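Local coordinates for dihydropyrimidinase (Brevibacillus agri, PDB 3SFW), which probably opens the ring of dihydropyrimidines such as dihydrouracil by hydrolysing a cyclic amide bond at a zinc centre, at residues R253-Q266 with L304-H316. Residues are numbered along the deposited sequence; the frame is centred on the assembly and turned at random.
Sequences REKGWNVYGETCPQ and LKNGILQTVGSDH. With ZN (zinc ion), chain F.
Leu309 lays its CD2 methyl over the backbone of Gly261, 3.7 Å from Gly261 CA, and glycine suits this spot because the methyl fills the space a CB would need. The other branch, CD1, meets Thr263 CB at 4.0 Å, while Thr263 CG2 reaches Leu304; the hydroxyl of Thr263 turns instead to the carbonyl of Val240. Alongside, strand 258-263 pairs in parallel with the short strand 311-312. Thr263 is gripped through both backbone polar atoms, its N giving a bond to Thr311 O (3.0 Å) and its O accepting one from Gly313 N. These are neighbouring strands of the TIM-like barrel of the amidohydrolase family, whose C-terminal strand ends carry the metal site. On one face of the pair, Glu262 packs its CB against Thr311 OG1 (3.3 Å), and the hydroxyl of Tyr236 hydrogen-bonds with both Glu262 OE2 and Thr311 OG1. The extended glutamate, with CG anti to the backbone N (chi1 177°), also holds the zinc ligand His58 through ND1, a second-shell role. Beyond the strands, Gln266 bends at chi2 (-84°) and sends NE2 to Ser314 O, 2.9 Å away along a nearly straight N-H (168°). Its amide can serve two acceptors at once: the same NE2 also donates to a water that bonds to Asp315 OD2, while Asp315 OD1 binds zinc at 2.1 Å, in a site completed by His58, His60 and the carboxylated Lys150.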
# COMPACT_ATOMS: atom_id res chain seq x y z
N ARG A 253 -3.61 -11.34 0.27
CA ARG A 253 -4.95 -11.85 -0.02
C ARG A 253 -5.64 -10.97 -1.10
O ARG A 253 -6.41 -11.48 -1.90
CB ARG A 253 -5.77 -11.92 1.27
CG ARG A 253 -5.26 -13.07 2.20
CD ARG A 253 -6.02 -13.12 3.53
NE ARG A 253 -7.46 -13.32 3.33
CZ ARG A 253 -8.09 -14.50 3.24
NH1 ARG A 253 -7.42 -15.66 3.24
NH2 ARG A 253 -9.41 -14.52 3.11
N GLU A 254 -5.33 -9.68 -1.13
CA GLU A 254 -5.92 -8.83 -2.18
C GLU A 254 -5.40 -9.22 -3.55
O GLU A 254 -6.07 -9.05 -4.55
CB GLU A 254 -5.68 -7.32 -1.88
CG GLU A 254 -6.43 -6.40 -2.81
CD GLU A 254 -5.74 -6.13 -4.14
OE1 GLU A 254 -4.49 -6.28 -4.24
OE2 GLU A 254 -6.47 -5.82 -5.12
N LYS A 255 -4.20 -9.81 -3.60
CA LYS A 255 -3.69 -10.34 -4.88
C LYS A 255 -4.28 -11.68 -5.25
O LYS A 255 -4.04 -12.20 -6.35
CB LYS A 255 -2.15 -10.44 -4.84
CG LYS A 255 -1.46 -9.09 -4.82
CD LYS A 255 0.03 -9.32 -4.55
CE LYS A 255 0.75 -8.02 -4.19
NZ LYS A 255 2.19 -8.32 -3.81
N GLY A 256 -5.10 -12.23 -4.36
CA GLY A 256 -5.80 -13.50 -4.59
C GLY A 256 -4.91 -14.70 -4.26
O GLY A 256 -5.28 -15.87 -4.56
N TRP A 257 -3.81 -14.45 -3.55
CA TRP A 257 -3.01 -15.58 -3.13
C TRP A 257 -3.67 -16.34 -2.00
O TRP A 257 -4.51 -15.80 -1.25
CB TRP A 257 -1.60 -15.17 -2.75
CG TRP A 257 -0.91 -14.47 -3.91
CD1 TRP A 257 -1.24 -14.55 -5.24
CD2 TRP A 257 0.21 -13.61 -3.83
NE1 TRP A 257 -0.37 -13.81 -6.00
CE2 TRP A 257 0.56 -13.25 -5.16
CE3 TRP A 257 1.06 -13.23 -2.79
CZ2 TRP A 257 1.66 -12.45 -5.46
CZ3 TRP A 257 2.17 -12.45 -3.09
CH2 TRP A 257 2.46 -12.06 -4.41
N ASN A 258 -3.35 -17.64 -1.90
CA ASN A 258 -4.01 -18.51 -0.92
C ASN A 258 -3.22 -18.52 0.40
O ASN A 258 -2.44 -19.43 0.69
CB ASN A 258 -4.20 -19.90 -1.54
CG ASN A 258 -5.11 -19.82 -2.78
OD1 ASN A 258 -6.12 -19.11 -2.74
ND2 ASN A 258 -4.62 -20.29 -3.91
N VAL A 259 -3.33 -17.38 1.08
CA VAL A 259 -2.60 -17.12 2.31
C VAL A 259 -3.64 -16.90 3.40
O VAL A 259 -4.54 -16.05 3.26
CB VAL A 259 -1.73 -15.85 2.17
CG1 VAL A 259 -1.10 -15.46 3.56
CG2 VAL A 259 -0.63 -16.10 1.08
N TYR A 260 -3.50 -17.68 4.48
CA TYR A 260 -4.42 -17.63 5.63
C TYR A 260 -3.64 -17.29 6.87
O TYR A 260 -2.44 -17.51 6.91
CB TYR A 260 -5.07 -19.03 5.86
CG TYR A 260 -5.71 -19.51 4.58
CD1 TYR A 260 -5.03 -20.38 3.73
CD2 TYR A 260 -6.91 -18.96 4.14
CE1 TYR A 260 -5.54 -20.74 2.49
CE2 TYR A 260 -7.46 -19.37 2.92
CZ TYR A 260 -6.75 -20.27 2.11
OH TYR A 260 -7.27 -20.69 0.90
N GLY A 261 -4.32 -16.72 7.88
CA GLY A 261 -3.65 -16.35 9.14
C GLY A 261 -4.44 -16.72 10.38
O GLY A 261 -5.68 -16.66 10.40
N GLU A 262 -3.69 -17.04 11.43
CA GLU A 262 -4.22 -17.41 12.73
C GLU A 262 -3.76 -16.34 13.72
O GLU A 262 -2.63 -15.84 13.62
CB GLU A 262 -3.51 -18.70 13.13
CG GLU A 262 -3.86 -19.27 14.50
CD GLU A 262 -2.91 -20.44 14.80
OE1 GLU A 262 -1.80 -20.19 15.35
OE2 GLU A 262 -3.25 -21.58 14.39
N THR A 263 -4.57 -16.04 14.75
CA THR A 263 -3.97 -15.36 15.92
C THR A 263 -4.37 -16.11 17.19
O THR A 263 -4.92 -17.23 17.10
CB THR A 263 -4.27 -13.85 15.94
OG1 THR A 263 -3.41 -13.21 16.92
CG2 THR A 263 -5.77 -13.61 16.24
N CYS A 264 -3.99 -15.60 18.36
CA CYS A 264 -4.10 -16.35 19.60
C CYS A 264 -4.59 -15.39 20.67
O CYS A 264 -4.31 -14.18 20.58
CB CYS A 264 -2.72 -16.90 20.03
SG CYS A 264 -1.85 -17.87 18.74
N PRO A 265 -5.24 -15.92 21.73
CA PRO A 265 -5.82 -15.03 22.72
C PRO A 265 -4.77 -14.12 23.36
O PRO A 265 -5.07 -12.97 23.68
CB PRO A 265 -6.38 -15.99 23.78
CG PRO A 265 -6.66 -17.27 23.02
CD PRO A 265 -5.58 -17.33 21.96
N GLN A 266 -3.57 -14.65 23.61
CA GLN A 266 -2.50 -13.83 24.27
C GLN A 266 -2.15 -12.57 23.50
O GLN A 266 -1.84 -11.53 24.09
CB GLN A 266 -1.24 -14.67 24.58
CG GLN A 266 -0.56 -15.41 23.36
CD GLN A 266 -1.25 -16.76 23.07
OE1 GLN A 266 -2.46 -16.90 23.25
NE2 GLN A 266 -0.48 -17.73 22.61
N LEU A 304 -9.58 -10.04 12.24
CA LEU A 304 -10.59 -11.12 12.43
C LEU A 304 -11.99 -10.66 11.95
O LEU A 304 -12.66 -11.38 11.21
CB LEU A 304 -10.67 -11.52 13.93
CG LEU A 304 -9.40 -12.24 14.42
CD1 LEU A 304 -9.50 -12.37 15.97
CD2 LEU A 304 -9.30 -13.69 13.84
N LYS A 305 -12.40 -9.46 12.38
CA LYS A 305 -13.71 -8.93 11.98
C LYS A 305 -13.86 -8.86 10.45
O LYS A 305 -14.90 -9.24 9.87
CB LYS A 305 -13.90 -7.54 12.54
CG LYS A 305 -15.28 -6.95 12.15
CD LYS A 305 -15.48 -5.57 12.77
CE LYS A 305 -14.41 -4.55 12.33
NZ LYS A 305 -14.81 -3.10 12.73
N ASN A 306 -12.80 -8.42 9.78
CA ASN A 306 -12.88 -8.25 8.33
C ASN A 306 -12.25 -9.35 7.49
O ASN A 306 -12.08 -9.20 6.30
CB ASN A 306 -12.37 -6.86 7.89
CG ASN A 306 -13.37 -5.75 8.18
OD1 ASN A 306 -14.55 -6.03 8.41
ND2 ASN A 306 -12.87 -4.52 8.34
N GLY A 307 -12.01 -10.51 8.12
CA GLY A 307 -11.71 -11.78 7.38
C GLY A 307 -10.29 -11.89 6.85
O GLY A 307 -10.01 -12.71 5.97
N ILE A 308 -9.41 -10.99 7.28
CA ILE A 308 -7.98 -11.03 6.90
C ILE A 308 -7.20 -12.12 7.70
O ILE A 308 -6.32 -12.77 7.14
CB ILE A 308 -7.32 -9.64 7.19
CG1 ILE A 308 -7.93 -8.60 6.24
CG2 ILE A 308 -5.77 -9.69 6.99
CD1 ILE A 308 -7.78 -7.11 6.67
N LEU A 309 -7.58 -12.33 8.95
CA LEU A 309 -7.21 -13.54 9.74
C LEU A 309 -8.43 -14.41 9.89
O LEU A 309 -9.57 -13.86 9.98
CB LEU A 309 -6.76 -13.14 11.16
CG LEU A 309 -5.49 -12.25 11.11
CD1 LEU A 309 -5.18 -11.86 12.57
CD2 LEU A 309 -4.25 -13.00 10.49
N GLN A 310 -8.25 -15.73 9.78
CA GLN A 310 -9.43 -16.65 9.69
C GLN A 310 -9.66 -17.53 10.93
O GLN A 310 -10.75 -18.09 11.10
CB GLN A 310 -9.34 -17.54 8.45
CG GLN A 310 -9.41 -16.78 7.11
CD GLN A 310 -8.10 -16.01 6.82
OE1 GLN A 310 -8.11 -14.83 6.41
NE2 GLN A 310 -6.99 -16.64 7.10
N THR A 311 -8.65 -17.68 11.79
CA THR A 311 -8.73 -18.67 12.89
C THR A 311 -8.07 -18.13 14.17
O THR A 311 -7.23 -17.22 14.14
CB THR A 311 -8.00 -19.99 12.56
OG1 THR A 311 -6.60 -19.69 12.34
CG2 THR A 311 -8.61 -20.65 11.30
N VAL A 312 -8.45 -18.75 15.29
CA VAL A 312 -7.74 -18.49 16.56
C VAL A 312 -7.32 -19.83 17.16
O VAL A 312 -8.16 -20.72 17.39
CB VAL A 312 -8.62 -17.73 17.58
CG1 VAL A 312 -7.85 -17.61 18.95
CG2 VAL A 312 -8.98 -16.35 17.06
N GLY A 313 -6.02 -19.98 17.36
CA GLY A 313 -5.50 -21.15 18.05
C GLY A 313 -4.87 -20.69 19.35
O GLY A 313 -4.70 -19.48 19.57
N SER A 314 -4.51 -21.62 20.23
CA SER A 314 -3.95 -21.21 21.55
C SER A 314 -2.42 -21.10 21.54
O SER A 314 -1.87 -20.27 22.28
CB SER A 314 -4.36 -22.20 22.67
OG SER A 314 -3.88 -23.50 22.34
N ASP A 315 -1.72 -21.93 20.74
CA ASP A 315 -0.25 -22.16 20.94
C ASP A 315 -0.03 -22.61 22.40
O ASP A 315 0.93 -22.18 23.10
CB ASP A 315 0.64 -20.94 20.55
CG ASP A 315 2.12 -21.29 20.42
OD1 ASP A 315 2.44 -22.50 20.21
OD2 ASP A 315 2.96 -20.34 20.54
N HIS A 316 -0.88 -23.50 22.86
CA HIS A 316 -0.75 -24.02 24.25
C HIS A 316 0.60 -24.74 24.36
O HIS A 316 0.84 -25.74 23.68
CB HIS A 316 -1.86 -25.03 24.54
CG HIS A 316 -1.87 -25.49 25.96
ND1 HIS A 316 -2.08 -24.62 27.02
CD2 HIS A 316 -1.73 -26.72 26.50
CE1 HIS A 316 -2.04 -25.30 28.15
NE2 HIS A 316 -1.81 -26.58 27.87
ZN ZN F . 3.44 -23.19 18.46
O HOH W 1 2.41 -17.98 21.71